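Local structure of acidocalcisomal pyrophosphatase (Trypanosoma brucei brucei, 5CUY) at residues 182-187 against 246-251; 97-102 against 119-124. The protein probably hydrolyses inorganic pyrophosphate to phosphate with the help of magnesium, as an acidocalcisomal member of the soluble pyrophosphatase family. The protein carries 1 engineered substitution. All coordinates share one frame; numbering follows the deposited sequence.

Contact 1 of 2, residues 182-187 against 246-251; sequences RVLYFF and FNPIKQ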
loop_
_atom_site.group_PDB
_atom_site.type_symbol
_atom_site.label_atom_id
_atom_site.label_comp_id
_atom_site.label_asym_id
_atom_site.label_seq_id
_atom_site.Cartn_x
_atom_site.Cartn_y
_atom_site.Cartn_z
ATOM N N ARG D 182 -17.377 -31.468 -4.511
ATOM C CA ARG D 182 -16.186 -31.555 -5.309
ATOM C C ARG D 182 -16.003 -30.221 -5.998
ATOM O O ARG D 182 -16.980 -29.581 -6.393
ATOM C CB ARG D 182 -16.313 -32.626 -6.387
ATOM C CG ARG D 182 -16.304 -34.067 -5.903
ATOM C CD ARG D 182 -14.927 -34.488 -5.410
ATOM N NE ARG D 182 -14.857 -35.887 -5.000
ATOM C CZ ARG D 182 -15.609 -36.464 -4.052
ATOM N NH1 ARG D 182 -16.534 -35.758 -3.373
ATOM N NH2 ARG D 182 -15.413 -37.754 -3.770
ATOM N N VAL D 183 -14.749 -29.785 -6.133
ATOM C CA VAL D 183 -14.438 -28.570 -6.878
ATOM C C VAL D 183 -13.704 -29.104 -8.108
ATOM O O VAL D 183 -12.670 -29.742 -7.968
ATOM C CB VAL D 183 -13.516 -27.677 -6.095
ATOM C CG1 VAL D 183 -13.080 -26.493 -6.965
ATOM C CG2 VAL D 183 -14.214 -27.189 -4.851
ATOM N N LEU D 184 -14.256 -28.883 -9.301
ATOM C CA LEU D 184 -13.643 -29.351 -10.555
ATOM C C LEU D 184 -12.942 -28.234 -11.346
ATOM O O LEU D 184 -13.267 -27.071 -11.194
ATOM C CB LEU D 184 -14.695 -30.010 -11.456
ATOM C CG LEU D 184 -15.703 -31.028 -10.881
ATOM C CD1 LEU D 184 -16.187 -31.942 -11.995
ATOM C CD2 LEU D 184 -15.082 -31.857 -9.825
ATOM N N TYR D 185 -11.995 -28.597 -12.206
ATOM C CA TYR D 185 -11.262 -27.617 -13.010
ATOM C C TYR D 185 -11.319 -27.810 -14.503
ATOM O O TYR D 185 -11.326 -28.933 -15.011
ATOM C CB TYR D 185 -9.786 -27.600 -12.628
ATOM C CG TYR D 185 -9.522 -27.221 -11.202
ATOM C CD1 TYR D 185 -9.810 -28.108 -10.159
ATOM C CD2 TYR D 185 -9.056 -25.958 -10.887
ATOM C CE1 TYR D 185 -9.639 -27.728 -8.839
ATOM C CE2 TYR D 185 -8.894 -25.582 -9.589
ATOM C CZ TYR D 185 -9.181 -26.473 -8.574
ATOM O OH TYR D 185 -8.934 -26.105 -7.288
ATOM N N PHE D 186 -11.320 -26.707 -15.226
ATOM C CA PHE D 186 -11.344 -26.804 -16.670
ATOM C C PHE D 186 -10.507 -25.698 -17.246
ATOM O O PHE D 186 -10.144 -24.750 -16.540
ATOM C CB PHE D 186 -12.774 -26.669 -17.231
ATOM C CG PHE D 186 -13.749 -27.634 -16.644
ATOM C CD1 PHE D 186 -14.398 -27.340 -15.447
ATOM C CD2 PHE D 186 -13.985 -28.860 -17.261
ATOM C CE1 PHE D 186 -15.264 -28.258 -14.860
ATOM C CE2 PHE D 186 -14.841 -29.787 -16.685
ATOM C CZ PHE D 186 -15.482 -29.488 -15.479
ATOM N N PHE D 187 -10.257 -25.834 -18.542
ATOM C CA PHE D 187 -9.490 -24.903 -19.361
ATOM C C PHE D 187 -10.362 -24.598 -20.577
ATOM O O PHE D 187 -10.837 -25.513 -21.264
ATOM C CB PHE D 187 -8.226 -25.568 -19.905
ATOM C CG PHE D 187 -7.000 -25.445 -19.036
ATOM C CD1 PHE D 187 -7.081 -25.093 -17.690
ATOM C CD2 PHE D 187 -5.732 -25.760 -19.589
ATOM C CE1 PHE D 187 -5.932 -25.050 -16.883
ATOM C CE2 PHE D 187 -4.566 -25.730 -18.812
ATOM C CZ PHE D 187 -4.646 -25.373 -17.445
ATOM N N PHE D 246 -8.937 -36.720 -12.546
ATOM C CA PHE D 246 -8.864 -35.264 -12.771
ATOM C C PHE D 246 -8.601 -34.551 -11.443
ATOM O O PHE D 246 -8.754 -33.333 -11.315
ATOM C CB PHE D 246 -10.123 -34.729 -13.462
ATOM C CG PHE D 246 -10.127 -34.951 -14.958
ATOM C CD1 PHE D 246 -9.055 -34.507 -15.738
ATOM C CD2 PHE D 246 -11.148 -35.678 -15.570
ATOM C CE1 PHE D 246 -8.988 -34.789 -17.085
ATOM C CE2 PHE D 246 -11.094 -35.964 -16.921
ATOM C CZ PHE D 246 -10.002 -35.521 -17.685
ATOM N N ASN D 247 -8.182 -35.341 -10.463
ATOM C CA ASN D 247 -7.849 -34.856 -9.131
ATOM C C ASN D 247 -8.520 -33.569 -8.702
ATOM O O ASN D 247 -7.865 -32.559 -8.546
ATOM C CB ASN D 247 -6.325 -34.668 -8.955
ATOM C CG ASN D 247 -5.519 -35.702 -9.702
ATOM O OD1 ASN D 247 -4.992 -35.415 -10.780
ATOM N ND2 ASN D 247 -5.430 -36.916 -9.147
ATOM N N PRO D 248 -9.847 -33.595 -8.528
ATOM C CA PRO D 248 -10.619 -32.437 -8.093
ATOM C C PRO D 248 -10.454 -32.315 -6.579
ATOM O O PRO D 248 -10.045 -33.273 -5.893
ATOM C CB PRO D 248 -12.026 -32.860 -8.399
ATOM C CG PRO D 248 -11.964 -34.340 -8.062
ATOM C CD PRO D 248 -10.747 -34.730 -8.823
ATOM N N ILE D 249 -10.797 -31.162 -6.031
ATOM C CA ILE D 249 -10.712 -31.028 -4.596
ATOM C C ILE D 249 -11.938 -31.720 -3.984
ATOM O O ILE D 249 -13.027 -31.651 -4.562
ATOM C CB ILE D 249 -10.658 -29.565 -4.194
ATOM C CG1 ILE D 249 -9.243 -29.057 -4.479
ATOM C CG2 ILE D 249 -11.004 -29.407 -2.716
ATOM C CD1 ILE D 249 -9.092 -27.631 -4.398
ATOM N N LYS D 250 -11.735 -32.444 -2.874
ATOM C CA LYS D 250 -12.826 -33.113 -2.166
ATOM C C LYS D 250 -12.675 -32.799 -0.697
ATOM O O LYS D 250 -11.584 -32.501 -0.234
ATOM C CB LYS D 250 -12.813 -34.640 -2.368
ATOM C CG LYS D 250 -11.487 -35.275 -2.188
ATOM C CD LYS D 250 -11.431 -36.135 -0.981
ATOM C CE LYS D 250 -11.753 -37.586 -1.319
ATOM N NZ LYS D 250 -11.075 -38.598 -0.399
ATOM N N GLN D 251 -13.779 -32.813 0.021
ATOM C CA GLN D 251 -13.754 -32.551 1.428
ATOM C C GLN D 251 -13.327 -33.843 2.159
ATOM O O GLN D 251 -13.453 -34.956 1.627
ATOM C CB GLN D 251 -15.132 -32.112 1.880
ATOM C CG GLN D 251 -15.229 -31.806 3.329
ATOM C CD GLN D 251 -16.352 -30.831 3.611
ATOM O OE1 GLN D 251 -17.179 -30.550 2.740
ATOM N NE2 GLN D 251 -16.390 -30.302 4.832
#
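Arg182 lays one face of its guanidinium group over the CB methylene of Lys250, with NE 3.6 Å from that CB. A bend at chi2 (-71°) turns this face onto the carbon, which sits toward the rim of the plane, and the two side chains run side by side. Both are long enough to offer aliphatic surface; the charged end of Arg182 forms a salt bridge with Glu244 and bonds to Pro179 O, while the end of Lys250 turns away and its side chain touches Glu239. The backbones are antiparallel and held by the hydrogen-bonded pair Val183–Ile249, with Val183 N to Ile249 O and Ile249 N to Val183 O both 3.0 Å. The beta-branched Val183 and Ile249 meet CB to CB at 3.9 Å on one face of the sheet. Tyr185 extends the apolar patch, Ile249 CD1 coming to the edge of its ring 3.3 Å from OH, which is bonded to Gly308 O. Leu184 CD2 packs on Pro248 CB at 3.5 Å; the proline lacks an N-H, which suits a place just before the paired strand begins. Strand 182-189 also pairs with strands 166-173 and 195-198, while strand 249-254 is joined by strands 238-240 and 257-258 in one antiparallel sheet.

Contact 2 of 2, residues 97-102 against 119-124; sequences TPDKVE and AMKAEI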
loop_
_atom_site.group_PDB
_atom_site.type_symbol
_atom_site.label_atom_id
_atom_site.label_comp_id
_atom_site.label_asym_id
_atom_site.label_seq_id
_atom_site.Cartn_x
_atom_site.Cartn_y
_atom_site.Cartn_z
ATOM N N THR D 97 35.219 12.879 -48.244
ATOM C CA THR D 97 34.854 12.349 -49.556
ATOM C C THR D 97 33.336 12.138 -49.525
ATOM O O THR D 97 32.784 11.759 -48.485
ATOM C CB THR D 97 35.566 11.016 -49.838
ATOM O OG1 THR D 97 35.133 10.021 -48.896
ATOM C CG2 THR D 97 37.065 11.206 -49.715
ATOM N N PRO D 98 32.651 12.363 -50.666
ATOM C CA PRO D 98 31.195 12.215 -50.783
ATOM C C PRO D 98 30.609 11.036 -49.994
ATOM O O PRO D 98 29.513 11.143 -49.424
ATOM C CB PRO D 98 30.983 12.072 -52.293
ATOM C CG PRO D 98 32.085 12.901 -52.863
ATOM C CD PRO D 98 33.263 12.492 -52.003
ATOM N N ASP D 99 31.341 9.924 -49.941
ATOM C CA ASP D 99 30.822 8.789 -49.226
ATOM C C ASP D 99 30.800 9.011 -47.727
ATOM O O ASP D 99 29.863 8.579 -47.061
ATOM C CB ASP D 99 31.577 7.523 -49.627
ATOM C CG ASP D 99 30.785 6.690 -50.659
ATOM O OD1 ASP D 99 30.453 7.243 -51.748
ATOM O OD2 ASP D 99 30.471 5.499 -50.375
ATOM N N LYS D 100 31.812 9.702 -47.199
ATOM C CA LYS D 100 31.872 10.029 -45.762
ATOM C C LYS D 100 30.787 11.076 -45.435
ATOM O O LYS D 100 30.212 11.102 -44.340
ATOM C CB LYS D 100 33.244 10.603 -45.398
ATOM C CG LYS D 100 34.253 9.575 -45.030
ATOM C CD LYS D 100 33.773 8.786 -43.813
ATOM C CE LYS D 100 34.617 7.504 -43.586
ATOM N NZ LYS D 100 34.076 6.635 -42.484
ATOM N N VAL D 101 30.526 11.932 -46.412
ATOM C CA VAL D 101 29.538 12.958 -46.271
ATOM C C VAL D 101 28.170 12.292 -46.121
ATOM O O VAL D 101 27.319 12.780 -45.398
ATOM C CB VAL D 101 29.556 13.943 -47.484
ATOM C CG1 VAL D 101 28.452 14.988 -47.313
ATOM C CG2 VAL D 101 30.919 14.653 -47.585
ATOM N N GLU D 102 27.960 11.164 -46.782
ATOM C CA GLU D 102 26.672 10.492 -46.640
ATOM C C GLU D 102 26.602 9.805 -45.261
ATOM O O GLU D 102 25.526 9.600 -44.684
ATOM C CB GLU D 102 26.441 9.452 -47.762
ATOM C CG GLU D 102 27.202 8.139 -47.617
ATOM C CD GLU D 102 26.510 6.984 -48.335
ATOM O OE1 GLU D 102 27.174 5.944 -48.597
ATOM O OE2 GLU D 102 25.296 7.119 -48.626
ATOM N N ALA D 119 21.800 12.756 -55.634
ATOM C CA ALA D 119 21.294 14.099 -55.812
ATOM C C ALA D 119 22.152 15.054 -54.991
ATOM O O ALA D 119 22.448 16.177 -55.404
ATOM C CB ALA D 119 19.849 14.170 -55.370
ATOM N N MET D 120 22.578 14.600 -53.825
ATOM C CA MET D 120 23.383 15.469 -53.005
ATOM C C MET D 120 24.833 15.461 -53.478
ATOM O O MET D 120 25.492 16.503 -53.483
ATOM C CB MET D 120 23.250 15.089 -51.518
ATOM C CG MET D 120 24.207 14.045 -50.992
ATOM S SD MET D 120 25.294 14.724 -49.733
ATOM C CE MET D 120 26.873 14.825 -50.687
ATOM N N LYS D 121 25.339 14.308 -53.900
ATOM C CA LYS D 121 26.723 14.286 -54.364
ATOM C C LYS D 121 26.810 15.308 -55.486
ATOM O O LYS D 121 27.805 16.021 -55.639
ATOM C CB LYS D 121 27.095 12.909 -54.904
ATOM C CG LYS D 121 26.905 11.778 -53.913
ATOM C CD LYS D 121 27.467 10.463 -54.455
ATOM C CE LYS D 121 29.010 10.374 -54.332
ATOM N NZ LYS D 121 29.825 11.442 -55.034
ATOM N N ALA D 122 25.712 15.381 -56.235
ATOM C CA ALA D 122 25.552 16.243 -57.393
ATOM C C ALA D 122 25.499 17.730 -57.101
ATOM O O ALA D 122 26.281 18.510 -57.661
ATOM C CB ALA D 122 24.308 15.833 -58.136
ATOM N N GLU D 123 24.553 18.117 -56.246
ATOM C CA GLU D 123 24.372 19.509 -55.864
ATOM C C GLU D 123 25.577 20.099 -55.106
ATOM O O GLU D 123 25.920 21.260 -55.299
ATOM C CB GLU D 123 23.088 19.629 -55.037
ATOM C CG GLU D 123 21.814 19.358 -55.839
ATOM C CD GLU D 123 20.627 18.919 -54.971
ATOM O OE1 GLU D 123 19.464 19.204 -55.348
ATOM O OE2 GLU D 123 20.857 18.278 -53.920
ATOM N N ILE D 124 26.226 19.294 -54.262
ATOM C CA ILE D 124 27.388 19.745 -53.495
ATOM C C ILE D 124 28.546 20.202 -54.374
ATOM O O ILE D 124 29.193 21.204 -54.078
ATOM C CB ILE D 124 27.923 18.640 -52.537
ATOM C CG1 ILE D 124 27.244 18.752 -51.171
ATOM C CG2 ILE D 124 29.409 18.793 -52.328
ATOM C CD1 ILE D 124 27.928 17.969 -50.066
#
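Pro98 begins helix 98-107, just after Thr97 at the N-cap, and presents its ring to the end of Lys121. The two side chains meet at about a right angle: Lys121 NZ comes to 3.0 Å from Pro98 CB, and CE lies 3.3 Å from the same carbon. A proline suits the first turn of a helix, where its missing N-H costs no helical hydrogen bond, and here it also supplies a rigid apolar surface. Lys121 reaches it because its chain bends at chi3 (79°) and chi4 (-59°), bringing NZ to the CB-CG edge of the ring. Asp99 stands farther out: its OD1 is 5.4 Å from Lys121 NZ, too far for a salt bridge, although the opposite charges may still attract weakly.

One turn on from Pro98, Val101 turns inward. Its CG1 is anti to the backbone N (chi1 178°) and meets two side chains of the other helix, Met120 CE at 3.7 Å and Ile124 CD1 at 4.1 Å. Met120, a flexible thioether, bends at chi2 and chi3 to bring its terminal methyl there; the compact valine allows both neighbours to share one branch. Phe136 and Val131 add to the apolar surroundings of Val101, and Trp139 of helix 133-142 touches Met120 and Ile124. The two short helical segments run at 121° to each other, with axes 10.5 Å apart. The succession of helices 74-86, 98-107, 114-124 and 133-142, joined by loops, together with the calcium binding inferred for this protein, is consistent with an EF-hand-like domain.

In the fold
From the N terminus the chain first builds a group of helices, where contact 2 closes a short loop of 16 residues between helices 98-107 and 114-124. It then passes helix 133-142 and enters strand 166-173. Contact 1 comes later, closing a loop of 58 residues that contains strands but no helix, and joins strands 182-189 and 249-254. The contacts are in series, neither nested nor crossed, and lie on opposite sides of the chain's centre, about 73 Å apart between centres. Contact 2 ties two neighbouring helices of the N-terminal helical region, while contact 1 lies in the antiparallel sheet, the side chain of Ile249 about 11 Å from that of Asp296 of the magnesium site.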